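Local coordinates for DNA repair protein RAD2 (Saccharomyces cerevisiae, PDB 4Q0W) that cuts single-stranded DNA during nucleotide excision repair, making an essential incision at UV-damaged, bulky-adduct or cross-linked sites, probably with the help of magnesium ions, at residues S4-A9 with D191-F196; P11-V16 with E215-E220; K270-N275 with D292-L297; G247-G252 with V298-I303. One frame throughout, in Å; residues are numbered along the deposited sequence.

Contact 1: S4-A9 with D191-F196; sequences SFWDIA and DDSDVF. With CA (calcium ion), chain E; nucleotides of chain C.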
# COMPACT_ATOMS: atom_id res chain seq x y z
N SER A 4 11.80 -5.30 -5.25
CA SER A 4 10.60 -6.04 -5.68
C SER A 4 10.90 -7.17 -6.67
O SER A 4 9.97 -7.83 -7.16
CB SER A 4 9.54 -5.12 -6.32
OG SER A 4 9.17 -4.07 -5.45
N PHE A 5 12.17 -7.39 -6.98
CA PHE A 5 12.47 -8.38 -7.99
C PHE A 5 12.04 -9.81 -7.61
O PHE A 5 11.62 -10.58 -8.48
CB PHE A 5 13.95 -8.38 -8.36
CG PHE A 5 14.25 -9.28 -9.52
CD1 PHE A 5 13.82 -8.93 -10.80
CD2 PHE A 5 14.88 -10.50 -9.33
CE1 PHE A 5 14.06 -9.77 -11.87
CE2 PHE A 5 15.12 -11.34 -10.40
CZ PHE A 5 14.72 -10.97 -11.67
N TRP A 6 12.15 -10.15 -6.33
CA TRP A 6 11.76 -11.49 -5.90
C TRP A 6 10.25 -11.67 -6.04
O TRP A 6 9.78 -12.79 -6.25
CB TRP A 6 12.23 -11.77 -4.47
CG TRP A 6 13.72 -11.99 -4.39
CD1 TRP A 6 14.64 -11.20 -3.75
CD2 TRP A 6 14.47 -13.06 -5.00
NE1 TRP A 6 15.90 -11.71 -3.91
CE2 TRP A 6 15.82 -12.85 -4.67
CE3 TRP A 6 14.12 -14.16 -5.78
CZ2 TRP A 6 16.84 -13.72 -5.09
CZ3 TRP A 6 15.12 -15.02 -6.20
CH2 TRP A 6 16.46 -14.80 -5.85
N ASP A 7 9.50 -10.58 -5.95
CA ASP A 7 8.06 -10.62 -6.20
C ASP A 7 7.79 -11.02 -7.65
O ASP A 7 6.82 -11.72 -7.95
CB ASP A 7 7.40 -9.27 -5.94
CG ASP A 7 7.44 -8.88 -4.47
OD1 ASP A 7 7.54 -9.78 -3.61
OD2 ASP A 7 7.34 -7.67 -4.18
N ILE A 8 8.66 -10.57 -8.55
CA ILE A 8 8.51 -10.89 -9.96
C ILE A 8 9.02 -12.30 -10.27
O ILE A 8 8.39 -13.03 -11.04
CB ILE A 8 9.23 -9.84 -10.84
CG1 ILE A 8 8.53 -8.48 -10.71
CG2 ILE A 8 9.24 -10.28 -12.29
CD1 ILE A 8 9.37 -7.30 -11.20
N ALA A 9 10.13 -12.70 -9.66
CA ALA A 9 10.72 -14.02 -9.97
C ALA A 9 10.10 -15.17 -9.16
O ALA A 9 10.17 -16.33 -9.58
CB ALA A 9 12.24 -13.99 -9.78
N ASP A 191 20.73 -14.75 -1.29
CA ASP A 191 19.36 -14.26 -1.32
C ASP A 191 19.27 -12.94 -2.09
O ASP A 191 18.18 -12.35 -2.20
CB ASP A 191 18.82 -14.07 0.09
CG ASP A 191 18.78 -15.36 0.88
OD1 ASP A 191 18.74 -16.45 0.26
OD2 ASP A 191 18.80 -15.28 2.13
N ASP A 192 20.40 -12.47 -2.61
CA ASP A 192 20.45 -11.15 -3.22
C ASP A 192 20.16 -11.22 -4.72
O ASP A 192 20.94 -11.78 -5.48
CB ASP A 192 21.82 -10.50 -2.97
CG ASP A 192 21.82 -9.00 -3.31
OD1 ASP A 192 21.40 -8.63 -4.42
OD2 ASP A 192 22.22 -8.18 -2.45
N SER A 193 19.04 -10.63 -5.13
CA SER A 193 18.61 -10.69 -6.54
C SER A 193 19.59 -10.11 -7.55
O SER A 193 19.47 -10.39 -8.74
CB SER A 193 17.24 -10.03 -6.71
OG SER A 193 17.23 -8.69 -6.21
N ASP A 194 20.57 -9.32 -7.11
CA ASP A 194 21.58 -8.79 -8.04
C ASP A 194 22.32 -9.88 -8.80
O ASP A 194 22.82 -9.64 -9.91
CB ASP A 194 22.61 -7.95 -7.29
CG ASP A 194 22.12 -6.57 -7.01
OD1 ASP A 194 21.32 -6.05 -7.82
OD2 ASP A 194 22.51 -6.00 -5.97
N VAL A 195 22.41 -11.07 -8.21
CA VAL A 195 23.15 -12.17 -8.83
C VAL A 195 22.66 -12.51 -10.25
O VAL A 195 23.46 -12.88 -11.11
CB VAL A 195 23.15 -13.44 -7.91
CG1 VAL A 195 21.73 -13.99 -7.75
CG2 VAL A 195 24.07 -14.50 -8.46
N PHE A 196 21.35 -12.38 -10.49
CA PHE A 196 20.82 -12.64 -11.84
C PHE A 196 21.36 -11.61 -12.83
O PHE A 196 21.75 -11.96 -13.94
CB PHE A 196 19.28 -12.58 -11.85
CG PHE A 196 18.62 -13.73 -11.11
CD1 PHE A 196 18.70 -15.03 -11.59
CD2 PHE A 196 17.90 -13.50 -9.95
CE1 PHE A 196 18.09 -16.08 -10.91
CE2 PHE A 196 17.28 -14.54 -9.26
CZ PHE A 196 17.38 -15.82 -9.74
CA CA E . 24.38 -6.33 -4.37
P DA C 5 17.13 -8.31 -1.97
OP1 DA C 5 17.34 -9.23 -3.13
OP2 DA C 5 16.76 -6.88 -2.20
O5' DA C 5 16.02 -8.90 -0.96
C5' DA C 5 16.23 -10.21 -0.39
C4' DA C 5 15.04 -10.64 0.45
O4' DA C 5 15.02 -9.88 1.68
C3' DA C 5 13.67 -10.45 -0.20
O3' DA C 5 12.92 -11.63 0.04
C2' DA C 5 13.09 -9.22 0.52
C1' DA C 5 13.74 -9.32 1.90
N9 DA C 5 14.00 -8.06 2.61
C8 DA C 5 14.62 -6.94 2.13
N7 DA C 5 14.73 -5.98 3.02
C5 DA C 5 14.15 -6.51 4.17
C6 DA C 5 13.95 -5.99 5.47
N6 DA C 5 14.34 -4.76 5.83
N1 DA C 5 13.33 -6.78 6.38
C2 DA C 5 12.95 -8.01 6.01
N3 DA C 5 13.09 -8.61 4.82
C4 DA C 5 13.70 -7.80 3.94
P DG C 4 21.75 -4.35 1.42
OP1 DG C 4 22.60 -4.07 0.24
OP2 DG C 4 20.93 -3.27 2.03
O5' DG C 4 20.77 -5.56 1.09
C5' DG C 4 21.28 -6.80 0.65
C4' DG C 4 20.11 -7.76 0.52
O4' DG C 4 19.50 -7.99 1.82
C3' DG C 4 18.98 -7.26 -0.39
O3' DG C 4 18.50 -8.39 -1.12
C2' DG C 4 17.93 -6.69 0.58
C1' DG C 4 18.13 -7.58 1.81
N9 DG C 4 17.94 -6.91 3.09
C8 DG C 4 18.27 -5.62 3.44
N7 DG C 4 17.99 -5.33 4.69
C5 DG C 4 17.45 -6.49 5.20
C6 DG C 4 16.97 -6.77 6.50
O6 DG C 4 16.94 -6.01 7.48
N1 DG C 4 16.50 -8.08 6.60
C2 DG C 4 16.50 -9.00 5.56
N2 DG C 4 16.01 -10.24 5.82
N3 DG C 4 16.96 -8.75 4.33
C4 DG C 4 17.42 -7.48 4.23
O HOH W 1 22.83 -5.56 -2.62
O HOH W 2 24.82 -6.50 -2.04

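Contact 2: P11-V16 with E215-E220; sequences PTARPV and EFYDAE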
# COMPACT_ATOMS: atom_id res chain seq x y z
N PRO A 11 7.14 -16.69 -8.56
CA PRO A 11 6.35 -17.80 -9.10
C PRO A 11 7.14 -18.75 -9.98
O PRO A 11 6.60 -19.79 -10.33
CB PRO A 11 5.25 -17.10 -9.93
CG PRO A 11 5.74 -15.72 -10.15
CD PRO A 11 6.60 -15.38 -8.97
N THR A 12 8.40 -18.45 -10.31
CA THR A 12 9.18 -19.42 -11.07
C THR A 12 10.02 -20.30 -10.14
O THR A 12 10.75 -21.18 -10.60
CB THR A 12 10.12 -18.75 -12.06
OG1 THR A 12 11.16 -18.08 -11.34
CG2 THR A 12 9.33 -17.73 -12.93
N ALA A 13 9.95 -20.04 -8.84
CA ALA A 13 10.79 -20.78 -7.88
C ALA A 13 10.34 -22.23 -7.82
O ALA A 13 9.14 -22.52 -7.85
CB ALA A 13 10.68 -20.17 -6.51
N ARG A 14 11.31 -23.13 -7.72
CA ARG A 14 11.02 -24.54 -7.53
C ARG A 14 11.63 -25.05 -6.22
O ARG A 14 12.84 -24.91 -6.00
CB ARG A 14 11.53 -25.35 -8.71
CG ARG A 14 10.75 -25.07 -9.99
CD ARG A 14 9.43 -25.84 -10.03
NE ARG A 14 9.63 -27.24 -10.42
CZ ARG A 14 9.89 -27.64 -11.66
NH1 ARG A 14 10.00 -26.74 -12.64
NH2 ARG A 14 10.05 -28.94 -11.94
N PRO A 15 10.79 -25.62 -5.35
CA PRO A 15 11.24 -26.16 -4.06
C PRO A 15 12.18 -27.33 -4.28
O PRO A 15 11.89 -28.22 -5.08
CB PRO A 15 9.95 -26.65 -3.41
CG PRO A 15 8.85 -25.87 -4.11
CD PRO A 15 9.34 -25.75 -5.52
N VAL A 16 13.31 -27.31 -3.59
CA VAL A 16 14.31 -28.37 -3.73
C VAL A 16 14.75 -28.85 -2.34
O VAL A 16 14.98 -28.02 -1.44
CB VAL A 16 15.53 -27.87 -4.55
CG1 VAL A 16 16.73 -28.78 -4.38
CG2 VAL A 16 15.15 -27.76 -6.03
N GLU A 215 14.68 -22.70 -2.01
CA GLU A 215 14.08 -22.23 -3.27
C GLU A 215 15.11 -22.13 -4.40
O GLU A 215 16.08 -21.36 -4.31
CB GLU A 215 13.39 -20.88 -3.08
CG GLU A 215 12.26 -20.91 -2.06
CD GLU A 215 11.58 -19.57 -1.91
OE1 GLU A 215 11.97 -18.61 -2.62
OE2 GLU A 215 10.64 -19.47 -1.09
N PHE A 216 14.90 -22.91 -5.45
CA PHE A 216 15.82 -22.90 -6.59
C PHE A 216 15.29 -22.00 -7.72
O PHE A 216 14.11 -22.07 -8.07
CB PHE A 216 16.01 -24.32 -7.09
CG PHE A 216 16.78 -24.41 -8.38
CD1 PHE A 216 18.15 -24.24 -8.40
CD2 PHE A 216 16.12 -24.69 -9.57
CE1 PHE A 216 18.87 -24.33 -9.59
CE2 PHE A 216 16.82 -24.79 -10.76
CZ PHE A 216 18.20 -24.61 -10.77
N TYR A 217 16.16 -21.16 -8.28
CA TYR A 217 15.79 -20.28 -9.38
C TYR A 217 16.80 -20.42 -10.49
O TYR A 217 18.01 -20.49 -10.23
CB TYR A 217 15.80 -18.81 -8.95
CG TYR A 217 14.76 -18.43 -7.93
CD1 TYR A 217 14.97 -18.66 -6.57
CD2 TYR A 217 13.59 -17.82 -8.31
CE1 TYR A 217 14.01 -18.30 -5.62
CE2 TYR A 217 12.62 -17.45 -7.38
CZ TYR A 217 12.84 -17.69 -6.04
OH TYR A 217 11.88 -17.33 -5.11
N ASP A 218 16.35 -20.42 -11.73
CA ASP A 218 17.31 -20.30 -12.81
C ASP A 218 16.89 -19.35 -13.93
O ASP A 218 15.69 -19.14 -14.17
CB ASP A 218 17.77 -21.67 -13.31
CG ASP A 218 16.83 -22.27 -14.29
OD1 ASP A 218 15.91 -22.99 -13.85
OD2 ASP A 218 17.02 -22.04 -15.49
N ALA A 219 17.89 -18.78 -14.60
CA ALA A 219 17.69 -17.74 -15.59
C ALA A 219 16.85 -18.26 -16.75
O ALA A 219 16.07 -17.52 -17.34
CB ALA A 219 19.04 -17.21 -16.08
N GLU A 220 17.02 -19.54 -17.07
CA GLU A 220 16.31 -20.15 -18.19
C GLU A 220 14.80 -20.19 -17.94
O GLU A 220 14.01 -19.91 -18.84
CB GLU A 220 16.86 -21.55 -18.47
CG GLU A 220 16.69 -22.01 -19.91
CD GLU A 220 17.29 -23.39 -20.15
O HOH W 3 13.58 -19.89 -11.92
O HOH W 4 13.11 -22.30 -10.60

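Contact 3: K270-N275 with D292-L297; sequences KDWYNN and DLRKKL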
# COMPACT_ATOMS: atom_id res chain seq x y z
N LYS A 270 11.50 5.61 -23.64
CA LYS A 270 11.89 7.02 -23.57
C LYS A 270 11.42 7.78 -24.81
O LYS A 270 10.78 8.82 -24.70
CB LYS A 270 13.40 7.19 -23.42
CG LYS A 270 13.83 8.66 -23.49
CD LYS A 270 15.31 8.86 -23.16
CE LYS A 270 16.23 8.31 -24.25
NZ LYS A 270 17.67 8.45 -23.85
N ASP A 271 11.72 7.23 -25.98
CA ASP A 271 11.33 7.87 -27.24
C ASP A 271 9.81 8.11 -27.27
O ASP A 271 9.35 9.21 -27.60
CB ASP A 271 11.79 7.04 -28.45
CG ASP A 271 13.30 7.09 -28.66
OD1 ASP A 271 13.96 8.00 -28.11
OD2 ASP A 271 13.83 6.20 -29.36
N TRP A 272 9.05 7.10 -26.88
CA TRP A 272 7.59 7.24 -26.81
C TRP A 272 7.15 8.40 -25.92
O TRP A 272 6.32 9.23 -26.30
CB TRP A 272 6.94 5.95 -26.31
CG TRP A 272 5.55 6.19 -25.87
CD1 TRP A 272 4.43 6.31 -26.67
CD2 TRP A 272 5.09 6.37 -24.52
NE1 TRP A 272 3.32 6.54 -25.89
CE2 TRP A 272 3.69 6.58 -24.57
CE3 TRP A 272 5.72 6.36 -23.28
CZ2 TRP A 272 2.92 6.78 -23.43
CZ3 TRP A 272 4.96 6.57 -22.14
CH2 TRP A 272 3.57 6.77 -22.22
N TYR A 273 7.71 8.46 -24.72
CA TYR A 273 7.36 9.49 -23.75
C TYR A 273 7.79 10.86 -24.24
O TYR A 273 6.99 11.79 -24.29
CB TYR A 273 8.07 9.19 -22.42
CG TYR A 273 7.78 10.17 -21.30
CD1 TYR A 273 6.48 10.40 -20.86
CD2 TYR A 273 8.82 10.80 -20.64
CE1 TYR A 273 6.23 11.27 -19.82
CE2 TYR A 273 8.58 11.66 -19.59
CZ TYR A 273 7.29 11.89 -19.18
OH TYR A 273 7.06 12.75 -18.13
N ASN A 274 9.07 10.99 -24.59
CA ASN A 274 9.60 12.28 -25.01
C ASN A 274 8.99 12.79 -26.32
O ASN A 274 8.63 13.97 -26.40
CB ASN A 274 11.12 12.24 -25.09
CG ASN A 274 11.77 12.18 -23.72
OD1 ASN A 274 11.09 12.38 -22.71
ND2 ASN A 274 13.07 11.95 -23.68
N ASN A 275 8.88 11.93 -27.32
CA ASN A 275 8.29 12.37 -28.59
C ASN A 275 6.87 12.89 -28.40
O ASN A 275 6.48 13.89 -29.01
CB ASN A 275 8.27 11.25 -29.63
CG ASN A 275 9.65 10.84 -30.08
OD1 ASN A 275 10.64 11.50 -29.79
ND2 ASN A 275 9.72 9.73 -30.81
N ASP A 292 -2.87 6.70 -19.98
CA ASP A 292 -2.83 6.58 -18.53
C ASP A 292 -1.38 6.60 -18.01
O ASP A 292 -1.07 7.29 -17.03
CB ASP A 292 -3.51 5.29 -18.06
CG ASP A 292 -5.02 5.31 -18.28
OD1 ASP A 292 -5.59 6.41 -18.49
OD2 ASP A 292 -5.64 4.22 -18.23
N LEU A 293 -0.51 5.84 -18.66
CA LEU A 293 0.90 5.81 -18.26
C LEU A 293 1.53 7.20 -18.38
O LEU A 293 2.24 7.64 -17.47
CB LEU A 293 1.67 4.80 -19.10
CG LEU A 293 3.19 4.74 -18.90
CD1 LEU A 293 3.54 4.53 -17.43
CD2 LEU A 293 3.79 3.65 -19.76
N ARG A 294 1.25 7.89 -19.48
CA ARG A 294 1.81 9.22 -19.68
C ARG A 294 1.38 10.16 -18.56
O ARG A 294 2.20 10.86 -17.98
CB ARG A 294 1.40 9.81 -21.02
CG ARG A 294 1.98 11.20 -21.27
CD ARG A 294 1.59 11.72 -22.65
NE ARG A 294 2.05 10.83 -23.71
CZ ARG A 294 3.29 10.82 -24.19
NH1 ARG A 294 4.21 11.64 -23.70
NH2 ARG A 294 3.62 9.98 -25.17
N LYS A 295 0.08 10.17 -18.27
CA LYS A 295 -0.47 11.01 -17.22
C LYS A 295 0.25 10.75 -15.89
O LYS A 295 0.58 11.68 -15.15
CB LYS A 295 -1.97 10.78 -17.07
CG LYS A 295 -2.75 12.01 -16.62
CD LYS A 295 -2.56 12.30 -15.14
CE LYS A 295 -2.31 13.79 -14.90
NZ LYS A 295 -1.02 14.23 -15.51
N LYS A 296 0.50 9.48 -15.61
CA LYS A 296 1.21 9.11 -14.39
C LYS A 296 2.66 9.63 -14.36
O LYS A 296 3.12 10.14 -13.33
CB LYS A 296 1.21 7.59 -14.22
CG LYS A 296 2.00 7.11 -13.02
CD LYS A 296 1.77 5.63 -12.78
CE LYS A 296 2.61 5.14 -11.62
NZ LYS A 296 2.39 3.70 -11.37
N LEU A 297 3.37 9.50 -15.47
CA LEU A 297 4.77 9.95 -15.52
C LEU A 297 4.84 11.47 -15.35
O LEU A 297 5.69 11.98 -14.62
CB LEU A 297 5.44 9.48 -16.82
CG LEU A 297 5.48 7.96 -17.05
CD1 LEU A 297 5.79 7.62 -18.50
CD2 LEU A 297 6.49 7.28 -16.14

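Contact 4: G247-G252 with V298-I303; sequences GLKGMG and VNNEII. With K (potassium ion), chain F; nucleotides of chain D.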
# COMPACT_ATOMS: atom_id res chain seq x y z
N GLY A 247 16.12 4.23 -9.93
CA GLY A 247 14.88 3.90 -10.62
C GLY A 247 13.94 5.07 -10.81
O GLY A 247 14.36 6.23 -10.76
N LEU A 248 12.66 4.79 -11.04
CA LEU A 248 11.70 5.86 -11.31
C LEU A 248 10.57 5.88 -10.30
O LEU A 248 10.00 4.83 -9.98
CB LEU A 248 11.11 5.72 -12.71
CG LEU A 248 12.03 5.81 -13.92
CD1 LEU A 248 11.20 5.76 -15.20
CD2 LEU A 248 12.88 7.09 -13.88
N LYS A 249 10.23 7.07 -9.82
CA LYS A 249 9.08 7.20 -8.92
C LYS A 249 7.83 6.65 -9.59
O LYS A 249 7.60 6.86 -10.78
CB LYS A 249 8.87 8.66 -8.53
CG LYS A 249 7.60 8.88 -7.70
CD LYS A 249 7.41 10.34 -7.31
CE LYS A 249 6.14 10.49 -6.47
NZ LYS A 249 5.86 11.92 -6.13
N GLY A 250 7.03 5.90 -8.82
CA GLY A 250 5.79 5.36 -9.34
C GLY A 250 5.96 4.01 -10.01
O GLY A 250 4.97 3.34 -10.29
N MET A 251 7.20 3.61 -10.28
CA MET A 251 7.42 2.31 -10.91
C MET A 251 7.62 1.18 -9.89
O MET A 251 8.73 0.95 -9.40
CB MET A 251 8.59 2.35 -11.89
CG MET A 251 8.38 3.27 -13.09
SD MET A 251 7.20 2.64 -14.32
CE MET A 251 5.80 3.72 -13.96
N GLY A 252 6.54 0.46 -9.59
CA GLY A 252 6.63 -0.76 -8.81
C GLY A 252 6.68 -1.95 -9.75
O GLY A 252 6.76 -1.77 -10.97
N VAL A 298 3.94 12.18 -16.01
CA VAL A 298 3.87 13.64 -15.89
C VAL A 298 3.64 14.04 -14.43
O VAL A 298 4.43 14.81 -13.85
CB VAL A 298 2.78 14.24 -16.79
CG1 VAL A 298 2.61 15.74 -16.52
CG2 VAL A 298 3.13 14.02 -18.25
N ASN A 299 2.59 13.49 -13.83
CA ASN A 299 2.29 13.78 -12.43
C ASN A 299 3.46 13.45 -11.52
O ASN A 299 3.71 14.15 -10.53
CB ASN A 299 1.02 13.04 -11.98
CG ASN A 299 0.60 13.43 -10.56
OD1 ASN A 299 0.66 12.62 -9.63
ND2 ASN A 299 0.20 14.68 -10.39
N ASN A 300 4.21 12.40 -11.85
CA ASN A 300 5.41 12.08 -11.08
C ASN A 300 6.66 12.86 -11.50
O ASN A 300 7.75 12.58 -11.01
CB ASN A 300 5.68 10.56 -11.07
CG ASN A 300 4.69 9.81 -10.20
OD1 ASN A 300 4.14 10.37 -9.25
ND2 ASN A 300 4.46 8.53 -10.51
N GLU A 301 6.47 13.83 -12.40
CA GLU A 301 7.56 14.72 -12.84
C GLU A 301 8.73 13.93 -13.41
O GLU A 301 9.88 14.22 -13.12
CB GLU A 301 8.02 15.61 -11.68
CG GLU A 301 6.93 16.57 -11.18
CD GLU A 301 7.45 17.58 -10.17
OE1 GLU A 301 8.32 17.22 -9.34
OE2 GLU A 301 6.98 18.73 -10.20
N ILE A 302 8.42 12.92 -14.21
CA ILE A 302 9.47 12.03 -14.71
C ILE A 302 10.23 12.72 -15.84
O ILE A 302 9.63 13.29 -16.75
CB ILE A 302 8.90 10.69 -15.21
CG1 ILE A 302 8.18 9.94 -14.08
CG2 ILE A 302 10.03 9.82 -15.78
CD1 ILE A 302 9.07 9.56 -12.91
N ILE A 303 11.55 12.65 -15.77
CA ILE A 303 12.42 13.16 -16.82
C ILE A 303 13.26 12.00 -17.33
O ILE A 303 13.98 11.38 -16.56
CB ILE A 303 13.36 14.25 -16.26
CG1 ILE A 303 12.56 15.42 -15.70
CG2 ILE A 303 14.34 14.73 -17.35
CD1 ILE A 303 13.39 16.34 -14.82
K K F . 10.16 3.06 -7.62
P DA D 9 3.15 -0.84 -8.97
OP1 DA D 9 3.85 -0.39 -10.20
OP2 DA D 9 3.42 -2.20 -8.44
O5' DA D 9 3.39 0.24 -7.82
C5' DA D 9 3.05 1.60 -8.06
C4' DA D 9 3.37 2.44 -6.84
O4' DA D 9 2.51 2.06 -5.74
C3' DA D 9 4.80 2.33 -6.31
O3' DA D 9 5.24 3.66 -6.12
C2' DA D 9 4.67 1.56 -5.00
C1' DA D 9 3.28 1.98 -4.55
N9 DA D 9 2.54 1.04 -3.72
C8 DA D 9 2.28 -0.28 -4.02
N7 DA D 9 1.58 -0.89 -3.09
C5 DA D 9 1.36 0.09 -2.13
C6 DA D 9 0.68 0.06 -0.90
N6 DA D 9 0.07 -1.04 -0.44
N1 DA D 9 0.65 1.21 -0.17
C2 DA D 9 1.27 2.30 -0.66
N3 DA D 9 1.95 2.43 -1.81
C4 DA D 9 1.95 1.29 -2.50
P DC D 10 6.76 3.97 -5.70
OP1 DC D 10 7.04 5.34 -6.22
OP2 DC D 10 7.64 2.83 -6.06
O5' DC D 10 6.70 4.03 -4.11
C5' DC D 10 5.87 5.06 -3.58
C4' DC D 10 5.91 5.01 -2.07
O4' DC D 10 5.13 3.89 -1.60
C3' DC D 10 7.31 4.86 -1.47
O3' DC D 10 7.43 6.00 -0.62
C2' DC D 10 7.26 3.52 -0.73
C1' DC D 10 5.76 3.36 -0.46
N1 DC D 10 5.18 1.99 -0.34
C2 DC D 10 4.43 1.69 0.81
O2 DC D 10 4.32 2.56 1.67
N3 DC D 10 3.88 0.46 0.94
C4 DC D 10 4.05 -0.44 -0.02
N4 DC D 10 3.47 -1.64 0.16
C5 DC D 10 4.80 -0.16 -1.21
C6 DC D 10 5.35 1.06 -1.33
O HOH W 5 5.64 7.13 -12.73
O HOH W 6 5.13 13.83 -7.72
O HOH W 7 10.94 0.76 -6.60
O HOH W 8 10.99 4.84 -5.98
O HOH W 9 12.71 3.13 -7.18

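Contact 1: S4-A9 with D191-F196
F5 and W6 of the short N-terminal helix bring their rings against F196, forming an aromatic cluster. The outer rim of the W6 indole reaches the F196 ring at its edge, CH2 lying 3.5 Å from F196 CE2, with the six-membered ring and the phenyl inclined at 65°. F5, its CG anti to the backbone N (chi1 -173°), meets the same phenyl obliquely, CE2 to F196 CD2 at 3.5 Å. S193 CB lies above the indole plane near its rim and also touches F5 CD2. The W6 NE1-H is shared: it makes a weak bond of 2.9 Å to D191 O and a hydrogen bond of 3.0 Å to OP1 of DA5 of chain C. That phosphate oxygen also takes a nearly straight bond from S193 N (177°). An alanine in place of W6 would probably cost the phosphate one of its donors and open a gap beside F196. In the same loop, D192 OD1 accepts a capping bond from D194 N, while D194 OD2 binds the calcium ion together with E173. The arrangement joins N-domain to I-domain at the metal-dependent active site of an XPG/RAD2-family nuclease, where an aromatic side chain and a loop amide hold the DNA backbone.

Contact 2: P11-V16 with E215-E220
E215 brings OE1 to 4.4 Å from A13 CB, and its backbone pairs with P15 in non-hydrogen-bonded antiparallel register where strand 14-16 runs alongside 215-218. The same OE1 accepts from Y217 OH at 2.8 Å. F216 follows, in a hydrogen-bonded pair with R14: R14 N gives to F216 O with an N-H...O angle of 173°, and F216 N returns a bond of 2.9 Å to R14 O. F216 CB rests on V16 CG2 at 3.7 Å. A13 CA makes a CA-H...O contact with F216 O, and a water lies 2.7 Å from F216 O and 2.6 Å from T12 O. At Y217, CG is anti to the carbonyl carbon (chi1 -66°), on the side where the ring passes under A13; A13 CA stands over one face toward the rim, and A13 CB comes to 3.3 Å from Y217 CZ. D218 N reaches T12 OG1, itself hydrogen-bonded with A9 O, through a second water, and D218 OD2 makes a weak capping bond to E220 N as helix 219-226 begins. Strand 14-17 is an outermost strand of the sheet within this chain, with 213-218 between it and 202-205; T12 packs on helix 219-226, and Y217 meets W6 of helix 5-9 edge-to-face.

Contact 3: K270-N275 with D292-L297
L297 and L293 of helix 288-299 pack against W272 and Y273 of helix 266-278, helix-helix packing that probably belongs to the helix-three-turn-helix (H3TH) region of XPG-family nucleases. The local axes cross at -75° and pass 11.2 Å apart, a distance spanned by long side chains. L297 sits between the two aromatic residues: its CB lies 3.6 Å from Y273 CE1, while CD1 touches Y273 CD1 and comes to the edge of the indole near CZ3. L293 CG approaches W272 CH2 obliquely at 3.9 Å, and F269 adds to the apolar group by touching both leucines. Farther out, R294 stretches back to helix 266-278, its chain extended through CD and bent at chi3 (-59°). The guanidinium lies over one face of the indole in a cation-pi contact, CZ 4.5 Å from the centroid of the six-membered ring, the two planes turned 46° apart. NH2 and NH1 donate hydrogen bonds to W272 O and Y273 O, while E286 forms a salt bridge with NE and Q277 accepts from NH1. A leucine in place of R294 would probably leave both carbonyls without these donors and the indole face without its cation. Both oxygens lie near the guanidinium plane, but they are met differently: NH2 stands above the carbonyl plane of W272, 3.0 Å from its O, whereas NH1 lies in that of Y273, on a lone pair of O at 2.8 Å.

Contact 4: G247-G252 with V298-I303
K249 and N300 cross at about a right angle, the lysine running past the amide in a fully extended chain. Its CG is anti to the backbone N (chi1 174°), and the remaining torsions are also near 180°. Contact with the asparagine is made by the methylenes: CE comes to 3.4 Å from N300 OD1, with CG and CD lying beside N300 CG. NZ ends at a water that also donates to N299 O. N300, its CG anti to the carbonyl carbon (chi1 -73°), turns ND2 to G250 CA at 3.6 Å and gives a proton to a water that in turn donates to K249 O. A side chain at G250 would collide with this amide, and the backbone angles there also call for glycine. I302 sends CD1 to K249 O at 3.7 Å, while its CG2 loosely meets L248 CD1. E301, with positive phi, is the C-prime residue of the Schellman motif that ends helix 288-299. L248 to M251 form a type II turn, whose L248 O and M251 O bind the potassium ion, as does OP2 of DC10 of chain D. G250 N donates to OP1 of that nucleotide at 2.7 Å. The chemistry implies a DNA grip built from a main-chain amide and a cation shared with a phosphate, while the turn meets 298-303 through van der Waals contacts of mixed polarity and bridging waters.

Overall arrangement
Contacts 1 and 2 adjoin, their centres 11 Å apart: Y217 packs on W6, A9 and F196, with F196 CZ 3.5 Å from Y217 CB, which carries the aromatic cluster of the contact that also holds the calcium ligand D194 into the edge of the sheet. Contacts 3 and 4, centred 10 Å apart, share helix 288-299, and contact 3 is nested within the loop that contact 4 closes. K296 NZ lies 2.8 Å from G250 O, a probable hydrogen bond between them. The two pairs do not touch, contacts 1 and 4 being centred 21 Å apart with nearest atoms about 5 Å apart, yet bound DNA meets both: chain C at contact 1 and chain D at the potassium-binding turn of contact 4.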